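Local structure of peptidase M42 (Thaumarchaeota archaeon SCGC AB-539-E09, 5DS0) at residues K258-S268 with P289-T300. The protein probably acts as a TET-type aminopeptidase of family M42, removing residues from peptide N-termini at a two-metal site inside a twelve-subunit assembly. Numbering follows the deposited sequence.
Sequences KGPGLVTYDRS and PLQLSQMSGGGT
CG of Gln-294 lies at the Tyr-265 ring edge, 4.0 Å from CD2, with the amide plane 89° from the ring; the contact is through the aliphatic chain. The Arg-267 guanidinium packs loosely, Gly-297 O lying about 4.3 Å above one face, offset toward the rim. The Gln-294 amide donates from NE2 to Thr-264 OG1 (3.1 Å) almost within its own plane, while Asn-86 of the second subunit takes OE1. Thr-264 OG1, an acceptor there and set by chi1 of 58° between backbone N and carbonyl carbon, is itself donor to Ser-293 O (2.8 Å) from above the carbonyl plane. Gln-291 NE2 meets Gly-259 O at 2.8 Å, in the amide plane.

The backbone bonds establish parallel pairing: Gln-291, opposite Gly-261, donates to Pro-260 O and accepts from Leu-262 N (2.9 Å); Ser-293, opposite Val-263, likewise bonds Leu-262 O and Thr-264 N. The register slips by one between Val-263 and Asp-266, a beta bulge. Beyond it, Asp-266 OD1 closes an Asx turn on Ser-268 N, and Ser-268 OG accepts from Thr-300 N (3.2 Å); the Thr-300 side chain lies about 6 Å from a bound cobalt ion.

Strand 261-263 lies between parallel 291-295 and antiparallel 314-322; helix 273-285, on which Leu-262 and Leu-290 pack, completes a beta-alpha-beta crossover, and Leu-290 also touches helix 333-349.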
loop_
_atom_site.group_PDB
_atom_site.type_symbol
_atom_site.label_atom_id
_atom_site.label_comp_id
_atom_site.label_asym_id
_atom_site.label_seq_id
_atom_site.Cartn_x
_atom_site.Cartn_y
_atom_site.Cartn_z
ATOM N N LYS C 258 -34.019 -13.509 27.888
ATOM C CA LYS C 258 -34.232 -12.450 28.873
ATOM C C LYS C 258 -35.456 -11.594 28.548
ATOM O O LYS C 258 -35.643 -10.528 29.121
ATOM C CB LYS C 258 -32.990 -11.571 28.956
ATOM C CG LYS C 258 -31.786 -12.283 29.529
ATOM C CD LYS C 258 -31.855 -12.304 31.044
ATOM C CE LYS C 258 -31.349 -13.623 31.612
ATOM N NZ LYS C 258 -31.536 -13.636 33.089
ATOM N N GLY C 259 -36.291 -12.068 27.632
ATOM C CA GLY C 259 -37.606 -11.464 27.396
ATOM C C GLY C 259 -37.704 -10.739 26.075
ATOM O O GLY C 259 -36.698 -10.477 25.444
ATOM N N PRO C 260 -38.924 -10.406 25.645
ATOM C CA PRO C 260 -39.066 -9.646 24.416
ATOM C C PRO C 260 -38.415 -8.287 24.526
ATOM O O PRO C 260 -38.180 -7.790 25.627
ATOM C CB PRO C 260 -40.576 -9.487 24.263
ATOM C CG PRO C 260 -41.126 -9.695 25.633
ATOM C CD PRO C 260 -40.229 -10.729 26.239
ATOM N N GLY C 261 -38.119 -7.700 23.377
ATOM C CA GLY C 261 -37.481 -6.406 23.327
ATOM C C GLY C 261 -38.463 -5.324 22.953
ATOM O O GLY C 261 -39.525 -5.586 22.393
ATOM N N LEU C 262 -38.103 -4.094 23.288
ATOM C CA LEU C 262 -38.840 -2.918 22.850
ATOM C C LEU C 262 -37.847 -1.981 22.214
ATOM O O LEU C 262 -36.855 -1.594 22.820
ATOM C CB LEU C 262 -39.498 -2.244 24.033
ATOM C CG LEU C 262 -40.248 -0.976 23.671
ATOM C CD1 LEU C 262 -41.501 -1.319 22.893
ATOM C CD2 LEU C 262 -40.618 -0.203 24.922
ATOM N N VAL C 263 -38.110 -1.622 20.976
ATOM C CA VAL C 263 -37.169 -0.825 20.224
ATOM C C VAL C 263 -37.412 0.641 20.535
ATOM O O VAL C 263 -38.493 1.170 20.226
ATOM C CB VAL C 263 -37.310 -1.069 18.716
ATOM C CG1 VAL C 263 -36.335 -0.202 17.940
ATOM C CG2 VAL C 263 -37.075 -2.521 18.391
ATOM N N THR C 264 -36.389 1.292 21.065
ATOM C CA THR C 264 -36.437 2.691 21.438
ATOM C C THR C 264 -35.953 3.627 20.333
ATOM O O THR C 264 -36.132 4.840 20.426
ATOM C CB THR C 264 -35.540 2.940 22.653
ATOM O OG1 THR C 264 -34.191 2.552 22.350
ATOM C CG2 THR C 264 -36.025 2.135 23.837
ATOM N N TYR C 265 -35.280 3.069 19.323
ATOM C CA TYR C 265 -34.811 3.830 18.170
ATOM C C TYR C 265 -34.336 2.885 17.082
ATOM O O TYR C 265 -33.667 1.912 17.361
ATOM C CB TYR C 265 -33.664 4.786 18.529
ATOM C CG TYR C 265 -32.996 5.331 17.298
ATOM C CD1 TYR C 265 -33.623 6.293 16.530
ATOM C CD2 TYR C 265 -31.763 4.853 16.862
ATOM C CE1 TYR C 265 -33.034 6.791 15.374
ATOM C CE2 TYR C 265 -31.168 5.337 15.698
ATOM C CZ TYR C 265 -31.811 6.309 14.967
ATOM O OH TYR C 265 -31.267 6.810 13.820
ATOM N N ASP C 266 -34.698 3.177 15.842
ATOM C CA ASP C 266 -34.108 2.491 14.709
ATOM C C ASP C 266 -34.037 3.441 13.519
ATOM O O ASP C 266 -34.597 4.542 13.550
ATOM C CB ASP C 266 -34.802 1.135 14.416
ATOM C CG ASP C 266 -36.175 1.263 13.732
ATOM O OD1 ASP C 266 -36.194 1.718 12.575
ATOM O OD2 ASP C 266 -37.232 0.861 14.306
ATOM N N ARG C 267 -33.292 3.038 12.502
ATOM C CA ARG C 267 -33.028 3.880 11.338
ATOM C C ARG C 267 -34.322 4.295 10.619
ATOM O O ARG C 267 -34.376 5.357 10.024
ATOM C CB ARG C 267 -32.077 3.136 10.381
ATOM C CG ARG C 267 -31.541 3.940 9.185
ATOM C CD ARG C 267 -30.694 3.094 8.202
ATOM N NE ARG C 267 -31.493 1.958 7.716
ATOM C CZ ARG C 267 -31.046 0.956 6.952
ATOM N NH1 ARG C 267 -29.776 0.904 6.566
ATOM N NH2 ARG C 267 -31.883 -0.012 6.579
ATOM N N SER C 268 -35.358 3.459 10.682
ATOM C CA SER C 268 -36.631 3.721 9.999
ATOM C C SER C 268 -37.681 4.483 10.824
ATOM O O SER C 268 -38.635 5.019 10.254
ATOM C CB SER C 268 -37.245 2.397 9.479
ATOM O OG SER C 268 -37.827 1.621 10.517
ATOM N N PRO C 289 -40.893 -9.677 31.573
ATOM C CA PRO C 289 -39.567 -9.093 31.349
ATOM C C PRO C 289 -39.476 -8.444 29.965
ATOM O O PRO C 289 -40.016 -8.987 28.989
ATOM C CB PRO C 289 -38.634 -10.298 31.444
ATOM C CG PRO C 289 -39.480 -11.467 31.064
ATOM C CD PRO C 289 -40.855 -11.149 31.573
ATOM N N LEU C 290 -38.828 -7.289 29.886
ATOM C CA LEU C 290 -38.813 -6.508 28.666
ATOM C C LEU C 290 -37.461 -5.834 28.494
ATOM O O LEU C 290 -37.023 -5.104 29.372
ATOM C CB LEU C 290 -39.918 -5.468 28.738
ATOM C CG LEU C 290 -40.114 -4.630 27.482
ATOM C CD1 LEU C 290 -40.682 -5.470 26.348
ATOM C CD2 LEU C 290 -41.030 -3.450 27.766
ATOM N N GLN C 291 -36.792 -6.076 27.371
ATOM C CA GLN C 291 -35.441 -5.543 27.162
ATOM C C GLN C 291 -35.456 -4.309 26.265
ATOM O O GLN C 291 -35.921 -4.370 25.142
ATOM C CB GLN C 291 -34.535 -6.596 26.523
ATOM C CG GLN C 291 -34.529 -7.944 27.220
ATOM C CD GLN C 291 -33.536 -8.907 26.610
ATOM O OE1 GLN C 291 -32.330 -8.709 26.714
ATOM N NE2 GLN C 291 -34.033 -9.935 25.931
ATOM N N LEU C 292 -34.955 -3.186 26.762
ATOM C CA LEU C 292 -34.861 -1.999 25.930
ATOM C C LEU C 292 -33.796 -2.212 24.884
ATOM O O LEU C 292 -32.686 -2.612 25.204
ATOM C CB LEU C 292 -34.539 -0.777 26.772
ATOM C CG LEU C 292 -35.631 -0.361 27.755
ATOM C CD1 LEU C 292 -35.245 0.951 28.414
ATOM C CD2 LEU C 292 -36.985 -0.223 27.077
ATOM N N SER C 293 -34.153 -1.948 23.634
ATOM C CA SER C 293 -33.307 -2.261 22.488
ATOM C C SER C 293 -33.190 -1.077 21.534
ATOM O O SER C 293 -34.005 -0.167 21.553
ATOM C CB SER C 293 -33.904 -3.445 21.737
ATOM O OG SER C 293 -33.362 -3.562 20.437
ATOM N N GLN C 294 -32.158 -1.104 20.700
ATOM C CA GLN C 294 -31.938 -0.061 19.720
ATOM C C GLN C 294 -31.268 -0.663 18.501
ATOM O O GLN C 294 -30.257 -1.294 18.649
ATOM C CB GLN C 294 -31.057 1.025 20.334
ATOM C CG GLN C 294 -31.537 2.434 20.040
ATOM C CD GLN C 294 -30.842 3.495 20.881
ATOM O OE1 GLN C 294 -29.795 4.017 20.493
ATOM N NE2 GLN C 294 -31.431 3.832 22.032
HETATM N N MSE C 295 -31.820 -0.473 17.308
HETATM C CA MSE C 295 -31.221 -1.013 16.079
HETATM C C MSE C 295 -30.693 0.121 15.236
HETATM O O MSE C 295 -31.370 0.622 14.329
HETATM C CB MSE C 295 -32.217 -1.864 15.292
HETATM C CG MSE C 295 -33.051 -2.784 16.189
HETATM SE SE MSE C 295 -34.529 -3.687 15.225
HETATM C CE MSE C 295 -34.885 -2.498 13.686
ATOM N N SER C 296 -29.484 0.558 15.567
ATOM C CA SER C 296 -28.759 1.627 14.843
ATOM C C SER C 296 -28.795 1.569 13.294
ATOM O O SER C 296 -28.891 2.608 12.628
ATOM C CB SER C 296 -27.300 1.625 15.312
ATOM O OG SER C 296 -26.442 2.131 14.316
ATOM N N GLY C 297 -28.731 0.363 12.730
ATOM C CA GLY C 297 -28.669 0.204 11.278
ATOM C C GLY C 297 -29.606 -0.840 10.689
ATOM O O GLY C 297 -29.183 -1.712 9.933
ATOM N N GLY C 298 -30.890 -0.734 11.009
ATOM C CA GLY C 298 -31.897 -1.610 10.429
ATOM C C GLY C 298 -33.248 -0.943 10.516
ATOM O O GLY C 298 -33.425 0.011 11.274
ATOM N N GLY C 299 -34.203 -1.437 9.742
ATOM C CA GLY C 299 -35.565 -0.897 9.757
ATOM C C GLY C 299 -36.627 -1.977 9.879
ATOM O O GLY C 299 -36.308 -3.169 9.870
ATOM N N THR C 300 -37.889 -1.540 9.938
ATOM C CA THR C 300 -39.039 -2.417 10.154
ATOM C C THR C 300 -40.241 -1.968 9.347
ATOM O O THR C 300 -40.263 -0.858 8.828
ATOM C CB THR C 300 -39.461 -2.402 11.632
ATOM O OG1 THR C 300 -39.700 -1.046 12.048
ATOM C CG2 THR C 300 -38.377 -2.998 12.492
#